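Local coordinates for DUF5624 domain-containing protein (Legionella pneumophila subsp. pneumophila, PDB 4JX2) that is of unknown function but is probably secreted, and combines a small mixed beta-sheet with many helices, at residues A[295-300]-A[324-329]; A[79-84]-A[319-324]; A[258-263]-A[278-283]. All coordinates share one frame; numbering follows the deposited sequence.

Contact 1. Residues A[295-300]-A[324-329]; sequences RIYITP and TVWGAR
The polar link between residues 295-300 and 324-329 is a single hydrogen bond, from Trp-326 NE1 to Arg-295 O at 2.8 Å. It is nearly straight, with an N-H...O angle of 168°. The acceptor lies in the indole plane, whereas the donor stands above the plane of the carbonyl. CG of Trp-326 is anti to the backbone N (chi1 -162°), and this carries the indole from the helix across to the strand.

Aromatic contacts centre on Tyr-297, whose side chain leaves the strand toward the helix. Its CD2-CE2 edge is directed at the face of the Trp-326 five-membered ring in a T-shaped pair, with centroids 5.0 Å apart and planes at 70°. Arg-329 CB lies over the middle of one face of the Tyr-297 ring, 3.6 Å from its centroid, a CH-pi contact close to the ring normal. The tyrosine is thus held by an indole at its edge and an aliphatic carbon on a face, while its OH is hydrogen-bonded to His-330 ND1 and Arg-333 NE, just beyond the segment on the same helix. Trp-326 also stacks with His-330.

At the charged end, Arg-295 bends at chi3 and brings its guanidinium obliquely to the benzo end of the indole, where NH2 comes 3.4 Å from Trp-326 CH2; NE is hydrogen-bonded to Ala-256 O. Purely apolar packing closes the other end, Thr-299 CG2 meeting Val-325 CG1 at 3.6 Å. Pro-380 of the second subunit packs on Tyr-297.

Together these contacts pack the long helix 315-339, widened by a pi-type turn at 324-327, against strand 296-298, the outermost parallel strand of the mixed sheet within this chain, as in a layered alpha/beta fold.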
loop_
_atom_site.group_PDB
_atom_site.type_symbol
_atom_site.label_atom_id
_atom_site.label_comp_id
_atom_site.label_asym_id
_atom_site.label_seq_id
_atom_site.Cartn_x
_atom_site.Cartn_y
_atom_site.Cartn_z
ATOM N N ARG A 295 -4.745 -13.692 8.135
ATOM C CA ARG A 295 -4.720 -14.602 6.988
ATOM C C ARG A 295 -5.137 -13.862 5.697
ATOM O O ARG A 295 -5.160 -14.470 4.615
ATOM C CB ARG A 295 -5.619 -15.813 7.264
ATOM C CG ARG A 295 -5.091 -16.668 8.415
ATOM C CD ARG A 295 -5.824 -17.975 8.565
ATOM N NE ARG A 295 -5.630 -18.843 7.402
ATOM C CZ ARG A 295 -4.637 -19.712 7.271
ATOM N NH1 ARG A 295 -3.732 -19.849 8.232
ATOM N NH2 ARG A 295 -4.540 -20.458 6.179
ATOM N N ILE A 296 -5.420 -12.535 5.822
ATOM C CA ILE A 296 -5.819 -11.607 4.764
ATOM C C ILE A 296 -4.654 -10.678 4.460
ATOM O O ILE A 296 -4.297 -9.853 5.302
ATOM C CB ILE A 296 -7.095 -10.810 5.165
ATOM C CG1 ILE A 296 -8.273 -11.749 5.520
ATOM C CG2 ILE A 296 -7.481 -9.817 4.068
ATOM C CD1 ILE A 296 -9.286 -11.169 6.440
ATOM N N TYR A 297 -4.061 -10.796 3.256
ATOM C CA TYR A 297 -2.914 -9.960 2.886
ATOM C C TYR A 297 -3.240 -9.102 1.686
ATOM O O TYR A 297 -3.771 -9.608 0.698
ATOM C CB TYR A 297 -1.655 -10.826 2.612
ATOM C CG TYR A 297 -1.147 -11.560 3.841
ATOM C CD1 TYR A 297 -0.464 -10.884 4.850
ATOM C CD2 TYR A 297 -1.377 -12.922 4.010
ATOM C CE1 TYR A 297 -0.025 -11.544 5.995
ATOM C CE2 TYR A 297 -0.947 -13.592 5.154
ATOM C CZ TYR A 297 -0.257 -12.903 6.134
ATOM O OH TYR A 297 0.149 -13.557 7.271
ATOM N N ILE A 298 -2.958 -7.789 1.792
ATOM C CA ILE A 298 -3.121 -6.855 0.687
ATOM C C ILE A 298 -1.760 -6.807 0.031
ATOM O O ILE A 298 -0.814 -6.313 0.643
ATOM C CB ILE A 298 -3.677 -5.468 1.098
ATOM C CG1 ILE A 298 -5.052 -5.624 1.812
ATOM C CG2 ILE A 298 -3.781 -4.547 -0.151
ATOM C CD1 ILE A 298 -5.551 -4.450 2.418
ATOM N N THR A 299 -1.642 -7.400 -1.169
ATOM C CA THR A 299 -0.386 -7.526 -1.896
ATOM C C THR A 299 -0.467 -6.745 -3.225
ATOM O O THR A 299 -0.600 -7.365 -4.290
ATOM C CB THR A 299 -0.066 -9.022 -2.102
ATOM O OG1 THR A 299 -1.129 -9.617 -2.841
ATOM C CG2 THR A 299 0.146 -9.769 -0.781
ATOM N N PRO A 300 -0.334 -5.388 -3.201
ATOM C CA PRO A 300 -0.506 -4.619 -4.447
ATOM C C PRO A 300 0.518 -4.910 -5.556
ATOM O O PRO A 300 0.231 -4.659 -6.734
ATOM C CB PRO A 300 -0.414 -3.168 -3.973
ATOM C CG PRO A 300 -0.859 -3.221 -2.545
ATOM C CD PRO A 300 -0.185 -4.474 -2.053
ATOM N N THR A 324 4.711 -18.170 -2.823
ATOM C CA THR A 324 5.527 -16.978 -3.051
ATOM C C THR A 324 4.838 -15.759 -2.495
ATOM O O THR A 324 5.508 -14.918 -1.881
ATOM C CB THR A 324 5.860 -16.815 -4.540
ATOM O OG1 THR A 324 6.296 -18.070 -5.071
ATOM C CG2 THR A 324 6.905 -15.730 -4.806
ATOM N N VAL A 325 3.517 -15.644 -2.700
ATOM C CA VAL A 325 2.775 -14.485 -2.216
ATOM C C VAL A 325 2.274 -14.740 -0.786
ATOM O O VAL A 325 2.908 -14.264 0.150
ATOM C CB VAL A 325 1.646 -14.020 -3.170
ATOM C CG1 VAL A 325 0.981 -12.761 -2.641
ATOM C CG2 VAL A 325 2.200 -13.755 -4.563
ATOM N N TRP A 326 1.203 -15.529 -0.614
ATOM C CA TRP A 326 0.564 -15.766 0.678
ATOM C C TRP A 326 1.510 -16.378 1.730
ATOM O O TRP A 326 1.637 -15.814 2.823
ATOM C CB TRP A 326 -0.719 -16.613 0.523
ATOM C CG TRP A 326 -1.602 -16.516 1.733
ATOM C CD1 TRP A 326 -2.522 -15.543 2.002
ATOM C CD2 TRP A 326 -1.520 -17.326 2.914
ATOM N NE1 TRP A 326 -3.046 -15.720 3.263
ATOM C CE2 TRP A 326 -2.424 -16.786 3.858
ATOM C CE3 TRP A 326 -0.746 -18.444 3.277
ATOM C CZ2 TRP A 326 -2.607 -17.349 5.129
ATOM C CZ3 TRP A 326 -0.923 -18.990 4.540
ATOM C CH2 TRP A 326 -1.855 -18.458 5.442
ATOM N N GLY A 327 2.147 -17.503 1.380
ATOM C CA GLY A 327 3.036 -18.283 2.241
ATOM C C GLY A 327 4.170 -17.514 2.885
ATOM O O GLY A 327 4.408 -17.663 4.083
ATOM N N ALA A 328 4.893 -16.706 2.088
ATOM C CA ALA A 328 6.026 -15.894 2.539
ATOM C C ALA A 328 5.587 -14.859 3.598
ATOM O O ALA A 328 6.254 -14.753 4.636
ATOM C CB ALA A 328 6.671 -15.207 1.356
ATOM N N ARG A 329 4.424 -14.167 3.380
ATOM C CA ARG A 329 3.902 -13.181 4.344
ATOM C C ARG A 329 3.553 -13.862 5.645
ATOM O O ARG A 329 3.917 -13.368 6.713
ATOM C CB ARG A 329 2.693 -12.394 3.819
ATOM C CG ARG A 329 2.692 -12.032 2.344
ATOM C CD ARG A 329 3.435 -10.772 1.941
ATOM N NE ARG A 329 4.896 -10.881 1.998
ATOM C CZ ARG A 329 5.665 -11.379 1.032
ATOM N NH1 ARG A 329 5.118 -11.863 -0.081
ATOM N NH2 ARG A 329 6.987 -11.418 1.181
#

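Contact 2. Residues A[79-84]-A[319-324]; sequences LILFIN and NYYNNT
Strand 79-84 and helix 319-324 cross at 106°, close to perpendicular, with axes 9.9 Å apart at closest approach, and the helix is widened here by a pi-type turn in which Asn-319 O accepts from both Asn-323 N and Thr-324 N. Leu-79, Leu-81 and Ile-83, every second residue of the strand, point at the helix, and Tyr-321 receives all three. Its CB meets Leu-79 CD1 at 3.9 Å and Leu-81 CD2 at 4.1 Å, both leucines crossing the tyrosine at about a right angle. Further out, Ile-83 reaches tip to tip toward the phenol, its CD1 3.7 Å from Tyr-321 CE1. Tyr-320 CD2 covers the centre of one ring face, with Leu-81 CD1 toward the rim of the other. The hydroxyl of Tyr-321, a buried residue, is hydrogen-bonded with Ala-303 O and Lys-305 N, which also anchor the ring tip. Leu-79 CD1 additionally touches Asn-322 CB at 4.2 Å, while OD1 of that asparagine bonds Lys-257 NZ. Strand 79-84 lies between antiparallel strand 86-90 and parallel strand 257-262, with helix 315-339 on this face and Phe-82 turned to helix 279-286 on the other.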
loop_
_atom_site.group_PDB
_atom_site.type_symbol
_atom_site.label_atom_id
_atom_site.label_comp_id
_atom_site.label_asym_id
_atom_site.label_seq_id
_atom_site.Cartn_x
_atom_site.Cartn_y
_atom_site.Cartn_z
ATOM N N LEU A 79 -7.680 -20.772 -1.930
ATOM C CA LEU A 79 -7.075 -19.514 -2.326
ATOM C C LEU A 79 -8.181 -18.562 -2.708
ATOM O O LEU A 79 -8.918 -18.842 -3.660
ATOM C CB LEU A 79 -6.122 -19.736 -3.514
ATOM C CG LEU A 79 -4.612 -19.849 -3.268
ATOM C CD1 LEU A 79 -3.870 -19.976 -4.607
ATOM C CD2 LEU A 79 -4.058 -18.621 -2.528
ATOM N N ILE A 80 -8.352 -17.467 -1.948
ATOM C CA ILE A 80 -9.389 -16.461 -2.226
ATOM C C ILE A 80 -8.646 -15.242 -2.760
ATOM O O ILE A 80 -7.910 -14.604 -2.010
ATOM C CB ILE A 80 -10.270 -16.222 -0.977
ATOM C CG1 ILE A 80 -10.985 -17.553 -0.609
ATOM C CG2 ILE A 80 -11.281 -15.112 -1.237
ATOM C CD1 ILE A 80 -11.489 -17.659 0.715
ATOM N N LEU A 81 -8.743 -15.005 -4.100
ATOM C CA LEU A 81 -7.977 -13.978 -4.820
ATOM C C LEU A 81 -8.820 -12.861 -5.418
ATOM O O LEU A 81 -9.522 -13.067 -6.418
ATOM C CB LEU A 81 -7.152 -14.612 -5.970
ATOM C CG LEU A 81 -6.337 -15.879 -5.709
ATOM C CD1 LEU A 81 -5.927 -16.502 -7.000
ATOM C CD2 LEU A 81 -5.109 -15.580 -4.901
ATOM N N PHE A 82 -8.691 -11.656 -4.837
ATOM C CA PHE A 82 -9.322 -10.439 -5.334
ATOM C C PHE A 82 -8.283 -9.755 -6.165
ATOM O O PHE A 82 -7.417 -9.065 -5.620
ATOM C CB PHE A 82 -9.820 -9.551 -4.183
ATOM C CG PHE A 82 -10.959 -10.142 -3.371
ATOM C CD1 PHE A 82 -10.704 -10.921 -2.245
ATOM C CD2 PHE A 82 -12.286 -9.880 -3.704
ATOM C CE1 PHE A 82 -11.755 -11.438 -1.482
ATOM C CE2 PHE A 82 -13.329 -10.374 -2.921
ATOM C CZ PHE A 82 -13.059 -11.162 -1.826
ATOM N N ILE A 83 -8.278 -10.043 -7.471
ATOM C CA ILE A 83 -7.265 -9.520 -8.376
ATOM C C ILE A 83 -7.936 -8.657 -9.428
ATOM O O ILE A 83 -8.755 -9.148 -10.212
ATOM C CB ILE A 83 -6.392 -10.670 -8.973
ATOM C CG1 ILE A 83 -5.616 -11.380 -7.820
ATOM C CG2 ILE A 83 -5.429 -10.123 -10.070
ATOM C CD1 ILE A 83 -4.846 -12.576 -8.169
ATOM N N ASN A 84 -7.557 -7.354 -9.431
ATOM C CA ASN A 84 -8.054 -6.283 -10.295
ATOM C C ASN A 84 -9.515 -5.997 -9.963
ATOM O O ASN A 84 -9.751 -5.311 -8.976
ATOM C CB ASN A 84 -7.834 -6.594 -11.782
ATOM C CG ASN A 84 -6.405 -6.405 -12.219
ATOM O OD1 ASN A 84 -5.731 -5.448 -11.828
ATOM N ND2 ASN A 84 -5.925 -7.293 -13.081
ATOM N N ASN A 319 1.700 -22.221 -7.133
ATOM C CA ASN A 319 2.795 -22.095 -6.168
ATOM C C ASN A 319 3.141 -20.623 -5.956
ATOM O O ASN A 319 3.514 -20.235 -4.845
ATOM C CB ASN A 319 4.036 -22.912 -6.602
ATOM C CG ASN A 319 3.820 -24.419 -6.611
ATOM O OD1 ASN A 319 2.869 -24.959 -6.025
ATOM N ND2 ASN A 319 4.691 -25.143 -7.295
ATOM N N TYR A 320 2.960 -19.797 -7.008
ATOM C CA TYR A 320 3.222 -18.370 -6.927
ATOM C C TYR A 320 2.289 -17.700 -5.905
ATOM O O TYR A 320 2.774 -17.057 -4.985
ATOM C CB TYR A 320 3.125 -17.676 -8.308
ATOM C CG TYR A 320 3.293 -16.178 -8.203
ATOM C CD1 TYR A 320 4.532 -15.615 -7.891
ATOM C CD2 TYR A 320 2.196 -15.327 -8.299
ATOM C CE1 TYR A 320 4.679 -14.238 -7.727
ATOM C CE2 TYR A 320 2.335 -13.947 -8.153
ATOM C CZ TYR A 320 3.577 -13.408 -7.862
ATOM O OH TYR A 320 3.700 -12.056 -7.672
ATOM N N TYR A 321 0.977 -17.847 -6.064
ATOM C CA TYR A 321 0.015 -17.194 -5.176
ATOM C C TYR A 321 -0.001 -17.812 -3.771
ATOM O O TYR A 321 -0.013 -17.082 -2.779
ATOM C CB TYR A 321 -1.405 -17.211 -5.801
ATOM C CG TYR A 321 -1.527 -16.277 -6.982
ATOM C CD1 TYR A 321 -1.343 -14.901 -6.834
ATOM C CD2 TYR A 321 -1.791 -16.765 -8.257
ATOM C CE1 TYR A 321 -1.416 -14.041 -7.926
ATOM C CE2 TYR A 321 -1.897 -15.908 -9.352
ATOM C CZ TYR A 321 -1.711 -14.546 -9.181
ATOM O OH TYR A 321 -1.819 -13.700 -10.257
ATOM N N ASN A 322 0.019 -19.137 -3.702
ATOM C CA ASN A 322 -0.072 -19.896 -2.473
ATOM C C ASN A 322 1.189 -19.767 -1.615
ATOM O O ASN A 322 1.065 -19.510 -0.418
ATOM C CB ASN A 322 -0.356 -21.366 -2.817
ATOM C CG ASN A 322 -0.548 -22.282 -1.649
ATOM O OD1 ASN A 322 -1.395 -22.064 -0.788
ATOM N ND2 ASN A 322 0.212 -23.364 -1.624
ATOM N N ASN A 323 2.391 -19.961 -2.209
ATOM C CA ASN A 323 3.654 -19.962 -1.471
ATOM C C ASN A 323 4.457 -18.658 -1.594
ATOM O O ASN A 323 4.860 -18.115 -0.570
ATOM C CB ASN A 323 4.524 -21.140 -1.907
ATOM C CG ASN A 323 3.891 -22.499 -1.719
ATOM O OD1 ASN A 323 3.569 -23.198 -2.681
ATOM N ND2 ASN A 323 3.706 -22.912 -0.477
ATOM N N THR A 324 4.711 -18.170 -2.823
ATOM C CA THR A 324 5.527 -16.978 -3.051
ATOM C C THR A 324 4.838 -15.759 -2.495
ATOM O O THR A 324 5.508 -14.918 -1.881
ATOM C CB THR A 324 5.860 -16.815 -4.540
ATOM O OG1 THR A 324 6.296 -18.070 -5.071
ATOM C CG2 THR A 324 6.905 -15.730 -4.806
#

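Contact 3. Residues A[258-263]-A[278-283]; sequences VIIRFV and WLVPFV
Leu-279, Ile-260 and Phe-262 carry most of this interface, which joins the first strand and the connecting helix of a beta-alpha-beta crossover made by strand 257-262, helix 279-286 and strand 296-298. The short segments of strand and helix run at 149° to each other, broadly antiparallel, with axes 10.8 Å apart at closest approach, and the contact is entirely apolar.

Leu-279, early in the helix, points its side chain at the sheet and loses the most surface of any residue here. Its backbone N is hydrogen-bonded to Asn-277 OD1. Phe-82 of the adjacent strand 79-84 packs on the same leucine.

Ile-260 has CG1 anti to the carbonyl carbon, and from there CD1 touches two helix residues. It lies 3.8 Å from Val-280 CG2, with the two side chains crossing at about a right angle, and 4.3 Å from Leu-279 CB. Toward the beginning of the strand, the branches of two valines meet tip to tip, Val-258 CG2 standing 4.1 Å from Val-283 CG1. Phe-282, which does not touch the strand, packs on helix 223-247.

Phe-262 has CG anti to the backbone N (chi1 -175°), which swings the ring toward the helix, and chi2 near 88° turns a face to Leu-279. There Leu-279 CD1 makes a CH-pi contact over the face, 4.0 Å from the ring centroid; the methyl is displaced toward the root of the ring, where its nearest atom is Phe-262 CG at 3.7 Å.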
loop_
_atom_site.group_PDB
_atom_site.type_symbol
_atom_site.label_atom_id
_atom_site.label_comp_id
_atom_site.label_asym_id
_atom_site.label_seq_id
_atom_site.Cartn_x
_atom_site.Cartn_y
_atom_site.Cartn_z
ATOM N N VAL A 258 -6.442 -15.492 1.903
ATOM C CA VAL A 258 -7.006 -14.347 1.170
ATOM C C VAL A 258 -5.904 -13.384 0.725
ATOM O O VAL A 258 -5.085 -12.932 1.538
ATOM C CB VAL A 258 -8.139 -13.619 1.950
ATOM C CG1 VAL A 258 -8.790 -12.543 1.106
ATOM C CG2 VAL A 258 -9.202 -14.612 2.407
ATOM N N ILE A 259 -5.902 -13.090 -0.597
ATOM C CA ILE A 259 -4.999 -12.162 -1.279
ATOM C C ILE A 259 -5.852 -11.067 -1.896
ATOM O O ILE A 259 -6.777 -11.356 -2.673
ATOM C CB ILE A 259 -4.096 -12.871 -2.331
ATOM C CG1 ILE A 259 -3.006 -13.716 -1.637
ATOM C CG2 ILE A 259 -3.500 -11.863 -3.356
ATOM C CD1 ILE A 259 -2.323 -14.678 -2.539
ATOM N N ILE A 260 -5.541 -9.813 -1.543
ATOM C CA ILE A 260 -6.231 -8.641 -2.075
ATOM C C ILE A 260 -5.237 -7.800 -2.890
ATOM O O ILE A 260 -4.279 -7.257 -2.342
ATOM C CB ILE A 260 -6.944 -7.817 -0.970
ATOM C CG1 ILE A 260 -8.031 -8.678 -0.252
ATOM C CG2 ILE A 260 -7.521 -6.522 -1.560
ATOM C CD1 ILE A 260 -8.598 -8.135 1.020
ATOM N N ARG A 261 -5.472 -7.732 -4.204
ATOM C CA ARG A 261 -4.752 -6.934 -5.207
ATOM C C ARG A 261 -5.848 -6.309 -6.089
ATOM O O ARG A 261 -5.842 -6.398 -7.311
ATOM C CB ARG A 261 -3.741 -7.803 -5.986
ATOM C CG ARG A 261 -2.796 -7.008 -6.878
ATOM C CD ARG A 261 -2.719 -7.677 -8.234
ATOM N NE ARG A 261 -1.893 -6.946 -9.191
ATOM C CZ ARG A 261 -2.363 -6.057 -10.056
ATOM N NH1 ARG A 261 -3.653 -5.765 -10.081
ATOM N NH2 ARG A 261 -1.543 -5.451 -10.902
ATOM N N PHE A 262 -6.841 -5.730 -5.414
ATOM C CA PHE A 262 -8.020 -5.123 -6.005
ATOM C C PHE A 262 -7.773 -3.663 -6.408
ATOM O O PHE A 262 -7.331 -2.842 -5.592
ATOM C CB PHE A 262 -9.171 -5.214 -5.014
ATOM C CG PHE A 262 -10.486 -4.716 -5.547
ATOM C CD1 PHE A 262 -11.345 -5.572 -6.232
ATOM C CD2 PHE A 262 -10.898 -3.408 -5.316
ATOM C CE1 PHE A 262 -12.582 -5.126 -6.669
ATOM C CE2 PHE A 262 -12.123 -2.950 -5.790
ATOM C CZ PHE A 262 -12.962 -3.815 -6.442
ATOM N N VAL A 263 -8.096 -3.352 -7.676
ATOM C CA VAL A 263 -7.907 -2.041 -8.284
ATOM C C VAL A 263 -9.265 -1.471 -8.705
ATOM O O VAL A 263 -9.955 -2.046 -9.566
ATOM C CB VAL A 263 -6.913 -2.049 -9.484
ATOM C CG1 VAL A 263 -6.421 -0.635 -9.792
ATOM C CG2 VAL A 263 -5.744 -3.005 -9.253
ATOM N N TRP A 278 -12.968 -2.001 1.932
ATOM C CA TRP A 278 -14.145 -2.637 2.509
ATOM C C TRP A 278 -14.225 -4.117 2.195
ATOM O O TRP A 278 -15.082 -4.807 2.766
ATOM C CB TRP A 278 -15.423 -1.913 2.070
ATOM C CG TRP A 278 -15.620 -1.858 0.587
ATOM C CD1 TRP A 278 -15.308 -0.824 -0.236
ATOM C CD2 TRP A 278 -16.170 -2.891 -0.253
ATOM N NE1 TRP A 278 -15.588 -1.156 -1.545
ATOM C CE2 TRP A 278 -16.146 -2.407 -1.581
ATOM C CE3 TRP A 278 -16.691 -4.183 -0.008
ATOM C CZ2 TRP A 278 -16.589 -3.176 -2.668
ATOM C CZ3 TRP A 278 -17.160 -4.932 -1.077
ATOM C CH2 TRP A 278 -17.103 -4.436 -2.388
ATOM N N LEU A 279 -13.325 -4.632 1.320
ATOM C CA LEU A 279 -13.305 -6.078 1.024
ATOM C C LEU A 279 -12.883 -6.852 2.252
ATOM O O LEU A 279 -13.291 -7.993 2.419
ATOM C CB LEU A 279 -12.387 -6.445 -0.151
ATOM C CG LEU A 279 -12.829 -6.066 -1.547
ATOM C CD1 LEU A 279 -11.739 -6.342 -2.519
ATOM C CD2 LEU A 279 -14.086 -6.800 -1.962
ATOM N N VAL A 280 -12.058 -6.223 3.112
ATOM C CA VAL A 280 -11.535 -6.836 4.327
ATOM C C VAL A 280 -12.713 -7.130 5.294
ATOM O O VAL A 280 -12.949 -8.328 5.532
ATOM C CB VAL A 280 -10.384 -6.020 4.963
ATOM C CG1 VAL A 280 -9.887 -6.687 6.247
ATOM C CG2 VAL A 280 -9.244 -5.842 3.967
ATOM N N PRO A 281 -13.518 -6.145 5.784
ATOM C CA PRO A 281 -14.670 -6.516 6.630
ATOM C C PRO A 281 -15.703 -7.389 5.883
ATOM O O PRO A 281 -16.297 -8.266 6.502
ATOM C CB PRO A 281 -15.276 -5.168 7.021
ATOM C CG PRO A 281 -14.824 -4.208 5.961
ATOM C CD PRO A 281 -13.437 -4.677 5.614
ATOM N N PHE A 282 -15.901 -7.170 4.561
ATOM C CA PHE A 282 -16.829 -7.961 3.739
ATOM C C PHE A 282 -16.454 -9.473 3.779
ATOM O O PHE A 282 -17.325 -10.316 4.053
ATOM C CB PHE A 282 -16.874 -7.425 2.292
ATOM C CG PHE A 282 -17.665 -8.274 1.330
ATOM C CD1 PHE A 282 -19.001 -8.587 1.582
ATOM C CD2 PHE A 282 -17.081 -8.767 0.173
ATOM C CE1 PHE A 282 -19.719 -9.407 0.709
ATOM C CE2 PHE A 282 -17.812 -9.558 -0.716
ATOM C CZ PHE A 282 -19.122 -9.881 -0.434
ATOM N N VAL A 283 -15.166 -9.800 3.574
ATOM C CA VAL A 283 -14.686 -11.182 3.637
ATOM C C VAL A 283 -14.893 -11.752 5.068
ATOM O O VAL A 283 -15.319 -12.906 5.201
ATOM C CB VAL A 283 -13.223 -11.298 3.144
ATOM C CG1 VAL A 283 -12.598 -12.631 3.514
ATOM C CG2 VAL A 283 -13.185 -11.141 1.653
#

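All three contacts are built on one mixed sheet, in which strands 79-84, 257-262 and 296-298 are parallel neighbours. Contacts 1 and 2 use successive turns of helix 315-339, share Thr-324, and have centres 8 Å apart; contact 3 puts helix 279-286 on the opposite face, its centre 12 Å from each of the others. Strand 257-262, which lies between 79-84 and 296-298, joins them: Ile-260 N lies 2.9 Å from Tyr-297 O of contact 1, and Arg-261 N lies 2.8 Å from Phe-82 O of contact 2, both probable hydrogen bonds. Helices thus cover both faces of the sheet, as in a three-layer alpha/beta/alpha arrangement. Contacts 1 and 3 also touch the second subunit.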